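Local coordinates for endoglucanase, glycoside hydrolase family 5 protein (Cytophaga hutchinsonii, PDB 5IHS), which probably hydrolyses internal beta-1,4-glucosidic bonds of cellulose as a glycoside hydrolase family 5 endoglucanase with a TIM-barrel fold, at residues A[91-94]-A[95-99]; A[101-104]-A[105-109]. All coordinates share one frame; numbering follows the deposited sequence. Where two conformers were deposited one is given.

Interaction 1: A[91-94]-A[95-99]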
loop_
_atom_site.group_PDB
_atom_site.type_symbol
_atom_site.label_atom_id
_atom_site.label_comp_id
_atom_site.label_asym_id
_atom_site.label_seq_id
_atom_site.Cartn_x
_atom_site.Cartn_y
_atom_site.Cartn_z
ATOM N N GLU A 91 14.383 2.915 8.888
ATOM C CA GLU A 91 15.297 3.870 9.490
ATOM C C GLU A 91 14.600 4.582 10.661
ATOM O O GLU A 91 13.414 4.370 10.930
ATOM C CB GLU A 91 15.765 4.856 8.406
ATOM C CG GLU A 91 16.446 4.194 7.164
ATOM C CD GLU A 91 15.499 3.825 6.006
ATOM O OE1 GLU A 91 14.638 4.649 5.590
ATOM O OE2 GLU A 91 15.648 2.701 5.469
ATOM N N MET A 92 15.353 5.420 11.375
ATOM C CA MET A 92 14.808 6.291 12.421
ATOM C C MET A 92 14.092 5.507 13.525
ATOM O O MET A 92 12.907 5.710 13.801
ATOM C CB MET A 92 13.894 7.360 11.819
ATOM C CG MET A 92 14.613 8.319 10.881
ATOM S SD MET A 92 13.497 9.377 9.941
ATOM C CE MET A 92 12.654 8.168 8.924
ATOM N N ASP A 93 14.851 4.636 14.188
ATOM C CA ASP A 93 14.352 3.859 15.324
ATOM C C ASP A 93 13.248 2.890 14.915
ATOM O O ASP A 93 12.335 2.606 15.691
ATOM C CB ASP A 93 13.880 4.757 16.473
ATOM C CG ASP A 93 15.021 5.490 17.149
ATOM O OD1 ASP A 93 16.069 4.859 17.409
ATOM O OD2 ASP A 93 14.864 6.700 17.419
ATOM N N GLY A 94 13.331 2.382 13.699
ATOM C CA GLY A 94 12.410 1.390 13.191
ATOM C C GLY A 94 13.011 -0.000 13.210
ATOM O O GLY A 94 13.732 -0.374 14.139
ATOM N N TYR A 95 12.732 -0.756 12.146
ATOM C CA TYR A 95 13.106 -2.165 12.067
ATOM C C TYR A 95 14.613 -2.392 12.192
ATOM O O TYR A 95 15.040 -3.384 12.790
ATOM C CB TYR A 95 12.577 -2.740 10.748
ATOM C CG TYR A 95 13.037 -4.151 10.481
ATOM C CD1 TYR A 95 12.460 -5.214 11.163
ATOM C CD2 TYR A 95 14.046 -4.426 9.563
ATOM C CE1 TYR A 95 12.871 -6.516 10.953
ATOM C CE2 TYR A 95 14.471 -5.735 9.353
ATOM C CZ TYR A 95 13.876 -6.771 10.058
ATOM O OH TYR A 95 14.302 -8.062 9.845
ATOM N N LEU A 96 15.444 -1.535 11.592
ATOM C CA LEU A 96 16.881 -1.802 11.666
ATOM C C LEU A 96 17.371 -1.810 13.112
ATOM O O LEU A 96 18.220 -2.627 13.481
ATOM C CB LEU A 96 17.680 -0.804 10.825
ATOM C CG LEU A 96 17.429 -0.852 9.315
ATOM C CD1 LEU A 96 18.247 0.225 8.616
ATOM C CD2 LEU A 96 17.724 -2.228 8.724
ATOM N N GLU A 97 16.843 -0.914 13.946
ATOM C CA GLU A 97 17.246 -0.837 15.345
ATOM C C GLU A 97 16.439 -1.761 16.244
ATOM O O GLU A 97 16.974 -2.262 17.244
ATOM C CB GLU A 97 17.069 0.595 15.847
ATOM C CG GLU A 97 18.074 1.562 15.287
ATOM C CD GLU A 97 19.167 1.872 16.274
ATOM O OE1 GLU A 97 19.684 0.925 16.900
ATOM O OE2 GLU A 97 19.493 3.067 16.437
ATOM N N ASN A 98 15.171 -1.983 15.920
ATOM C CA ASN A 98 14.231 -2.692 16.790
ATOM C C ASN A 98 13.501 -3.752 15.975
ATOM O O ASN A 98 12.284 -3.682 15.785
ATOM C CB ASN A 98 13.245 -1.698 17.399
ATOM C CG ASN A 98 13.942 -0.577 18.136
ATOM O OD1 ASN A 98 13.891 0.584 17.729
ATOM N ND2 ASN A 98 14.611 -0.923 19.221
ATOM N N PRO A 99 14.224 -4.750 15.463
ATOM C CA PRO A 99 13.593 -5.657 14.489
ATOM C C PRO A 99 12.442 -6.465 15.055
ATOM O O PRO A 99 11.411 -6.615 14.392
ATOM C CB PRO A 99 14.757 -6.534 14.000
ATOM C CG PRO A 99 15.820 -6.382 15.044
ATOM C CD PRO A 99 15.667 -5.010 15.607
HETATM O O HOH W 1 17.983 4.737 13.971
HETATM O O HOH W 2 16.007 1.843 12.619
#

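Interaction 2: A[101-104]-A[105-109]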
loop_
_atom_site.group_PDB
_atom_site.type_symbol
_atom_site.label_atom_id
_atom_site.label_comp_id
_atom_site.label_asym_id
_atom_site.label_seq_id
_atom_site.Cartn_x
_atom_site.Cartn_y
_atom_site.Cartn_z
ATOM N N THR A 101 10.386 -5.846 17.622
ATOM C CA THR A 101 9.209 -5.044 17.939
ATOM C C THR A 101 8.464 -4.629 16.674
ATOM O O THR A 101 7.234 -4.708 16.610
ATOM C CB THR A 101 9.629 -3.818 18.748
ATOM O OG1 THR A 101 10.238 -4.252 19.969
ATOM C CG2 THR A 101 8.438 -2.930 19.069
ATOM N N GLU A 102 9.187 -4.172 15.656
ATOM C CA GLU A 102 8.501 -3.680 14.467
ATOM C C GLU A 102 7.923 -4.828 13.649
ATOM O O GLU A 102 6.814 -4.716 13.118
ATOM C CB GLU A 102 9.419 -2.769 13.654
ATOM C CG GLU A 102 9.843 -1.501 14.417
ATOM C CD GLU A 102 8.673 -0.771 15.093
ATOM O OE1 GLU A 102 7.727 -0.359 14.387
ATOM O OE2 GLU A 102 8.691 -0.637 16.337
ATOM N N LYS A 103 8.641 -5.947 13.552
ATOM C CA LYS A 103 8.095 -7.107 12.862
ATOM C C LYS A 103 6.848 -7.624 13.568
ATOM O O LYS A 103 5.897 -8.057 12.913
ATOM C CB LYS A 103 9.173 -8.187 12.776
ATOM C CG LYS A 103 8.769 -9.504 12.149
ATOM C CD LYS A 103 9.931 -10.505 12.285
ATOM C CE LYS A 103 9.516 -11.954 12.044
ATOM N NZ LYS A 103 10.608 -12.939 12.253
ATOM N N MET A 104 6.828 -7.577 14.906
ATOM C CA MET A 104 5.650 -8.019 15.645
ATOM C C MET A 104 4.416 -7.217 15.247
ATOM O O MET A 104 3.331 -7.784 15.061
ATOM C CB MET A 104 5.909 -7.885 17.150
ATOM C CG MET A 104 4.722 -8.251 18.029
ATOM S SD MET A 104 4.876 -7.681 19.733
ATOM C CE MET A 104 4.719 -5.901 19.503
ATOM N N LYS A 105 4.557 -5.889 15.137
ATOM C CA LYS A 105 3.430 -5.038 14.764
ATOM C C LYS A 105 2.916 -5.397 13.379
ATOM O O LYS A 105 1.699 -5.444 13.147
ATOM C CB LYS A 105 3.846 -3.567 14.790
ATOM C CG LYS A 105 4.185 -3.027 16.152
ATOM C CD LYS A 105 4.840 -1.661 16.032
ATOM C CE LYS A 105 5.297 -1.130 17.366
ATOM N NZ LYS A 105 6.135 0.064 17.181
ATOM N N VAL A 106 3.832 -5.609 12.429
ATOM C CA VAL A 106 3.431 -6.028 11.088
ATOM C C VAL A 106 2.661 -7.339 11.147
ATOM O O VAL A 106 1.595 -7.480 10.534
ATOM C CB VAL A 106 4.663 -6.142 10.171
ATOM C CG1 VAL A 106 4.296 -6.783 8.838
ATOM C CG2 VAL A 106 5.307 -4.795 9.957
ATOM N N MET A 107 3.203 -8.324 11.866
ATOM C CA MET A 107 2.564 -9.631 11.911
ATOM C C MET A 107 1.198 -9.572 12.578
ATOM O O MET A 107 0.294 -10.321 12.197
ATOM C CB MET A 107 3.470 -10.642 12.606
ATOM C CG MET A 107 4.705 -10.976 11.784
ATOM S SD MET A 107 5.673 -12.339 12.417
ATOM C CE MET A 107 6.170 -11.681 13.999
ATOM N N GLU A 108 1.016 -8.698 13.565
ATOM C CA GLU A 108 -0.302 -8.575 14.168
ATOM C C GLU A 108 -1.322 -8.109 13.136
ATOM O O GLU A 108 -2.447 -8.620 13.087
ATOM C CB GLU A 108 -0.237 -7.634 15.363
ATOM C CG GLU A 108 -1.539 -7.560 16.153
ATOM C CD GLU A 108 -1.922 -8.878 16.874
ATOM O OE1 GLU A 108 -1.098 -9.812 16.912
ATOM O OE2 GLU A 108 -3.061 -8.974 17.400
ATOM N N VAL A 109 -0.942 -7.152 12.286
ATOM C CA VAL A 109 -1.846 -6.670 11.249
ATOM C C VAL A 109 -2.075 -7.736 10.183
ATOM O O VAL A 109 -3.208 -7.951 9.743
ATOM C CB VAL A 109 -1.324 -5.339 10.678
ATOM C CG1 VAL A 109 -2.115 -4.912 9.450
ATOM C CG2 VAL A 109 -1.384 -4.263 11.772
#

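Interaction 1: A[91-94]-A[95-99]
Gly94 shows how one carbonyl can organise a loop that is about to become a helix. Its oxygen receives Asn98 N at 2.8 Å, with the donor nearly in line with the C=O bond, and this i+4 to i bond closes a single helical turn. Glu97 N also reaches Gly94 O, at 3.2 Å, but its N-H...O angle of 125° marks the bond as weak. Tyr95 to Glu97 already have helical backbone angles, although helix 99-116 starts just beyond them.

Water carries the second set of links. One molecule accepts from both Gly94 N (2.9 Å) and Glu97 N (3.2 Å), so the Glu97 amide is divided between a water and a carbonyl. Another accepts from Asp93 N and donates weakly to Glu97 OE2.

Charge forms a third group. The carboxylates of Asp93 and Glu97 lie side by side, their planes 29° apart, with Asp93 OD1 4.0 Å from Glu97 OE2. Glu97 CG is anti to its carbonyl carbon (chi1 -72°), and the bend at chi2 helps bring the acid alongside Asp93.

Tyr95 ties the turn to the fold, meeting Phe139 edge-to-face and touching Tyr124 of strand 119-125. The two acids are exposed, and solvent probably softens their repulsion; the acids are unlikely to add cohesion, which probably rests on the backbone bonds to Gly94 O and the bridging waters.

Interaction 2: A[101-104]-A[105-109]
The Glu102 carboxylate receives Lys105 NZ at its oxygen edge, on the side of OE2 that faces OE1: OE2 uses its syn lone pair at 2.8 Å, and OE1 adds a weak bond at 3.2 Å. Lys105 CD and CE lie to one side of the carboxylate plane, and OE1 has a further partner in Ser60 OG. The ammonium also donates to Ser60 O, so the i to i+3 salt bridge shares one loop residue at both of its poles.

Lys105 gets there as an extended chain with CG anti to its carbonyl carbon (chi1 -66°), passing 3.5 Å from Thr101 O at CG and 4.0 Å from Thr101 CG2 at CE. Replacing Lys105 with leucine would probably leave the buried Glu102 carboxylate without its countercharge and Ser60 O without this donor.

Elsewhere on the helix, Lys103 and Met107 cross obliquely. Met107 folds back at chi3 (-63°), bringing its CE to 3.9 Å from Lys103 CG, and its SD lies equally far from Lys103 CE. Beyond them stands helix 133-147, where Glu142 forms a salt bridge with Lys103 NZ and Met143 touches both side chains.

Four i+4 to i backbone bonds, donated by Lys105, Val106, Met107 and Glu108, give the frame. Both flanks join paired charge to contact with a neighbour: Glu102 and Lys105 bind the Ser60 loop, while Lys103, with Met107 packed against its methylenes, reaches Glu142 of helix 133-147.

Interactions 1 and 2 follow one another within a single beta-alpha-beta crossover of the barrel: the loop leaving strand 83-89 makes its turn at 91-99, and helix 99-116 carries 101-109 back toward strand 119-125. Their centres are 12 Å apart, yet they touch, for Glu102 CG packs 3.7 Å from Gly94 C. Gln61 bridges both, since its NE2 holds Met92 O and its side chain meets Glu102. As in other family 5 barrels, the catalytic glutamates probably lie at the C-terminal ends of strands 153-156 and 244-249. Interaction 1 belongs to a loop on that same rim, whereas interaction 2 covers the barrel's outer wall.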